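Local coordinates for SnoaL-like domain-containing protein (PDB 2RFR) that is of unknown function but belongs to the NTF2-like superfamily, whose SnoaL-like members include enzymes that act on small molecules, at residues Ala75-Ala78 with Asp79-His83; Glu138-Leu142 with Asp143-Ala147. All coordinates share one frame; numbering follows the deposited sequence.

Contact 1. Residues Ala75-Ala78 with Asp79-His83; sequences ALMA and DGCAH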
loop_
_atom_site.group_PDB
_atom_site.type_symbol
_atom_site.label_atom_id
_atom_site.label_comp_id
_atom_site.label_asym_id
_atom_site.label_seq_id
_atom_site.Cartn_x
_atom_site.Cartn_y
_atom_site.Cartn_z
ATOM N N ALA A 75 -4.517 18.194 17.926
ATOM C CA ALA A 75 -5.962 18.072 18.089
ATOM C C ALA A 75 -6.497 16.939 17.232
ATOM O O ALA A 75 -7.397 16.232 17.648
ATOM C CB ALA A 75 -6.650 19.436 17.727
ATOM N N LEU A 76 -5.940 16.772 16.066
ATOM C CA LEU A 76 -6.328 15.686 15.201
ATOM C C LEU A 76 -5.979 14.316 15.821
ATOM O O LEU A 76 -6.776 13.371 15.770
ATOM C CB LEU A 76 -5.671 15.886 13.850
ATOM C CG LEU A 76 -6.178 15.058 12.715
ATOM C CD1 LEU A 76 -7.647 15.295 12.458
ATOM C CD2 LEU A 76 -5.332 15.380 11.485
HETATM N N MSE A 77 -4.809 14.235 16.438
HETATM C CA MSE A 77 -4.397 13.031 17.161
HETATM C C MSE A 77 -5.361 12.750 18.310
HETATM O O MSE A 77 -5.687 11.595 18.558
HETATM C CB MSE A 77 -2.983 13.172 17.710
HETATM C CG MSE A 77 -1.868 13.177 16.676
HETATM SE SE MSE A 77 -0.140 13.596 17.433
HETATM C CE MSE A 77 -0.027 12.122 18.710
ATOM N N ALA A 78 -5.795 13.788 19.031
ATOM C CA ALA A 78 -6.749 13.596 20.142
ATOM C C ALA A 78 -8.108 13.124 19.649
ATOM O O ALA A 78 -8.761 12.314 20.324
ATOM C CB ALA A 78 -6.860 14.903 20.934
ATOM N N ASP A 79 -8.553 13.598 18.497
ATOM C CA ASP A 79 -9.766 13.079 17.894
ATOM C C ASP A 79 -9.642 11.598 17.516
ATOM O O ASP A 79 -10.605 10.830 17.622
ATOM C CB ASP A 79 -10.117 13.854 16.561
ATOM C CG ASP A 79 -10.565 15.249 16.726
ATOM O OD1 ASP A 79 -11.071 15.651 17.799
ATOM O OD2 ASP A 79 -10.501 15.967 15.689
ATOM N N GLY A 80 -8.463 11.257 17.046
ATOM C CA GLY A 80 -8.182 9.991 16.392
ATOM C C GLY A 80 -8.024 10.189 14.916
ATOM O O GLY A 80 -8.937 10.606 14.214
ATOM N N CYS A 81 -6.815 9.902 14.433
ATOM C CA CYS A 81 -6.517 10.084 13.027
ATOM C C CYS A 81 -5.578 9.023 12.507
ATOM O O CYS A 81 -4.763 8.479 13.246
ATOM C CB CYS A 81 -5.941 11.466 12.784
ATOM S SG CYS A 81 -4.356 11.853 13.547
ATOM N N ALA A 82 -5.677 8.783 11.230
ATOM C CA ALA A 82 -4.736 7.952 10.479
ATOM C C ALA A 82 -4.296 8.712 9.261
ATOM O O ALA A 82 -5.114 9.131 8.454
ATOM C CB ALA A 82 -5.388 6.627 10.056
ATOM N N HIS A 83 -2.988 8.845 9.108
ATOM C CA HIS A 83 -2.358 9.414 7.908
ATOM C C HIS A 83 -1.982 8.236 7.055
ATOM O O HIS A 83 -0.934 7.600 7.255
ATOM C CB HIS A 83 -1.166 10.299 8.274
ATOM C CG HIS A 83 -1.608 11.591 8.892
ATOM N ND1 HIS A 83 -2.083 11.692 10.187
ATOM C CD2 HIS A 83 -1.732 12.827 8.356
ATOM C CE1 HIS A 83 -2.485 12.941 10.405
ATOM N NE2 HIS A 83 -2.272 13.655 9.311
HETATM O O HOH W 1 -9.123 17.443 19.550
#

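Contact 2. Residues Glu138-Leu142 with Asp143-Ala147; sequences ENALL and DGSAA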
loop_
_atom_site.group_PDB
_atom_site.type_symbol
_atom_site.label_atom_id
_atom_site.label_comp_id
_atom_site.label_asym_id
_atom_site.label_seq_id
_atom_site.Cartn_x
_atom_site.Cartn_y
_atom_site.Cartn_z
ATOM N N GLU A 138 5.289 17.551 -1.863
ATOM C CA GLU A 138 4.228 18.465 -2.229
ATOM C C GLU A 138 2.923 17.670 -2.187
ATOM O O GLU A 138 2.828 16.575 -2.700
ATOM C CB GLU A 138 4.441 18.972 -3.658
ATOM C CG GLU A 138 5.686 19.847 -3.833
ATOM C CD GLU A 138 6.038 20.122 -5.241
ATOM O OE1 GLU A 138 5.751 19.332 -6.142
ATOM O OE2 GLU A 138 6.727 21.116 -5.450
ATOM N N ASN A 139 1.886 18.333 -1.696
ATOM C CA ASN A 139 0.616 17.709 -1.466
ATOM C C ASN A 139 -0.509 18.695 -1.831
ATOM O O ASN A 139 -0.379 19.914 -1.658
ATOM C CB ASN A 139 0.675 17.258 0.013
ATOM C CG ASN A 139 -0.624 16.939 0.623
ATOM O OD1 ASN A 139 -1.418 17.817 0.885
ATOM N ND2 ASN A 139 -0.823 15.658 0.943
ATOM N N ALA A 140 -1.604 18.182 -2.397
ATOM C CA ALA A 140 -2.757 19.007 -2.754
ATOM C C ALA A 140 -3.995 18.114 -2.684
ATOM O O ALA A 140 -3.951 16.908 -2.962
ATOM C CB ALA A 140 -2.608 19.599 -4.142
ATOM N N LEU A 141 -5.136 18.705 -2.363
ATOM C CA LEU A 141 -6.379 17.960 -2.263
ATOM C C LEU A 141 -6.886 17.512 -3.626
ATOM O O LEU A 141 -6.930 18.322 -4.559
ATOM C CB LEU A 141 -7.469 18.847 -1.630
ATOM C CG LEU A 141 -7.271 19.214 -0.165
ATOM C CD1 LEU A 141 -8.320 20.250 0.226
ATOM C CD2 LEU A 141 -7.376 17.967 0.714
ATOM N N LEU A 142 -7.412 16.293 -3.696
ATOM C CA LEU A 142 -8.110 15.801 -4.862
ATOM C C LEU A 142 -9.625 16.162 -4.744
ATOM O O LEU A 142 -10.512 15.346 -4.582
ATOM C CB LEU A 142 -7.861 14.297 -4.995
ATOM C CG LEU A 142 -6.453 13.992 -5.533
ATOM C CD1 LEU A 142 -6.041 12.548 -5.189
ATOM C CD2 LEU A 142 -6.394 14.217 -7.025
ATOM N N ASP A 143 -9.831 17.480 -4.826
ATOM C CA ASP A 143 -11.107 18.151 -4.698
ATOM C C ASP A 143 -11.493 18.821 -5.991
ATOM O O ASP A 143 -12.407 19.681 -6.029
ATOM C CB ASP A 143 -11.093 19.125 -3.571
ATOM C CG ASP A 143 -10.120 20.259 -3.781
ATOM O OD1 ASP A 143 -9.413 20.317 -4.821
ATOM O OD2 ASP A 143 -10.078 21.127 -2.861
ATOM N N GLY A 144 -10.822 18.438 -7.075
ATOM C CA GLY A 144 -10.988 19.087 -8.385
ATOM C C GLY A 144 -9.862 20.067 -8.683
ATOM O O GLY A 144 -9.729 20.467 -9.836
ATOM N N SER A 145 -9.045 20.413 -7.705
ATOM C CA SER A 145 -7.884 21.299 -7.928
ATOM C C SER A 145 -7.000 20.772 -8.998
ATOM O O SER A 145 -6.741 19.555 -9.148
ATOM C CB SER A 145 -7.125 21.555 -6.642
ATOM O OG SER A 145 -6.261 20.509 -6.265
ATOM N N ALA A 146 -6.449 21.724 -9.766
ATOM C CA ALA A 146 -5.487 21.393 -10.810
ATOM C C ALA A 146 -4.200 20.865 -10.247
ATOM O O ALA A 146 -3.554 19.964 -10.806
ATOM C CB ALA A 146 -5.226 22.614 -11.701
ATOM N N ALA A 147 -3.751 21.398 -9.121
ATOM C CA ALA A 147 -2.425 21.029 -8.575
ATOM C C ALA A 147 -2.388 19.553 -8.226
ATOM O O ALA A 147 -1.328 18.927 -8.414
ATOM C CB ALA A 147 -2.086 21.890 -7.340
#

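Contact 1. Residues Ala75-Ala78 with Asp79-His83
Leu76, Asp79 and Cys81 do most of the packing where helix 71-79 ends and the chain turns into edge strand 81-93 of the NTF2-like sheet. The helix closes with two backbone bonds. Asp79 N gives to Ala75 O at 3.0 Å, with an N-H...O angle of 157°. Gly80 N gives to Leu76 O at 3.0 Å, and its second approach, to Met77 O, is weak. Gly80 then leaves the helical range with phi 106°. At these backbone angles a side chain would collide with the carbonyl oxygen of Asp79, which calls for glycine.

Leu76 has two modelled conformers, and its side-chain contacts are given for the one that holds CG anti to the backbone N (chi1 -166°). Cys81 begins the strand, and its side chain turns back under the last helical turn. Its CB lies 3.6 Å from Leu76 CG, and its SG lies 3.6 Å from Leu76 O. Leu76 CD2 extends along the strand and reaches His83 CE1 at 3.9 Å, oblique to the imidazole. His83 comes from the opposite direction, and its ND1 is hydrogen-bonded to Asp33. Leu76 also packs on Val105 and Arg107, and so meets both strand 81-93 and strand 96-109.

Asp79 folds its side chain back over the helix end. Its CG comes within 3.4 Å of Ala75 O. OD2 forms a salt bridge with Arg107, tying the last residue of the helix to strand 96-109. The other oxygen reaches the helix backbone through water. One water donates to Ala75 O at 2.8 Å and to Asp79 OD1 at 3.2 Å, so Ala75 O accepts from both this water and Asp79 N.

Contact 2. Residues Glu138-Leu142 with Asp143-Ala147
Ser145 OG donates to Leu141 O at 2.9 Å, nearly in line with the carbonyl bond. This joins the end of strand 131-141 to the N-cap of helix 146-152. OG also makes a weak bond to Ala148 N in the first turn of that helix. Between strand and helix lies an inverse gamma turn centred on Leu142, whose bond from Asp143 N to Leu141 O is weak. The Asp143 side chain packs back against the strand end. Its CB sits beside the Leu142 peptide, and its CG lies 3.7 Å from Leu141 CB. With CG between the backbone N and the carbonyl carbon (chi1 64°), OD2 sits 3.7 Å from Leu141 CD1. OD1 accepts from Ser145 N at 2.9 Å, which makes an Asx turn. It also lies 3.2 Å from Leu141 O, two acceptors that do not bond. Replacing Asp143 with an alanine would probably leave Ser145 N without this acceptor and let the loop turn more freely. Away from the turn, Ala140 CB on the strand meets Ala147 CB on the helix at 4.0 Å. Leu141 O takes two donors, one weak, and OD1 takes the N-H of Ser145, so the N-cap serine is gripped by both its hydroxyl and its backbone N.

In the fold
From the N terminus the chain runs through helix 5-33, strands 48-52 and 58-59 and helix 61-69. Contact 1 then makes the tight turn from helix 71-79 into strand 81-93, an outermost strand of the sheet within this chain. Strands 96-109, 112-128 and 131-141 follow. Contact 2 closes the short loop from the last of these to helix 146-152. The two are in series and neither nest nor cross. Their centres lie about 22 Å apart and their nearest atoms about 8 Å, but both reach the same sheet. Both also lie at subunit interfaces. Met77 packs on Arg149 of the second subunit, while Leu142 packs on Cys81 of the third.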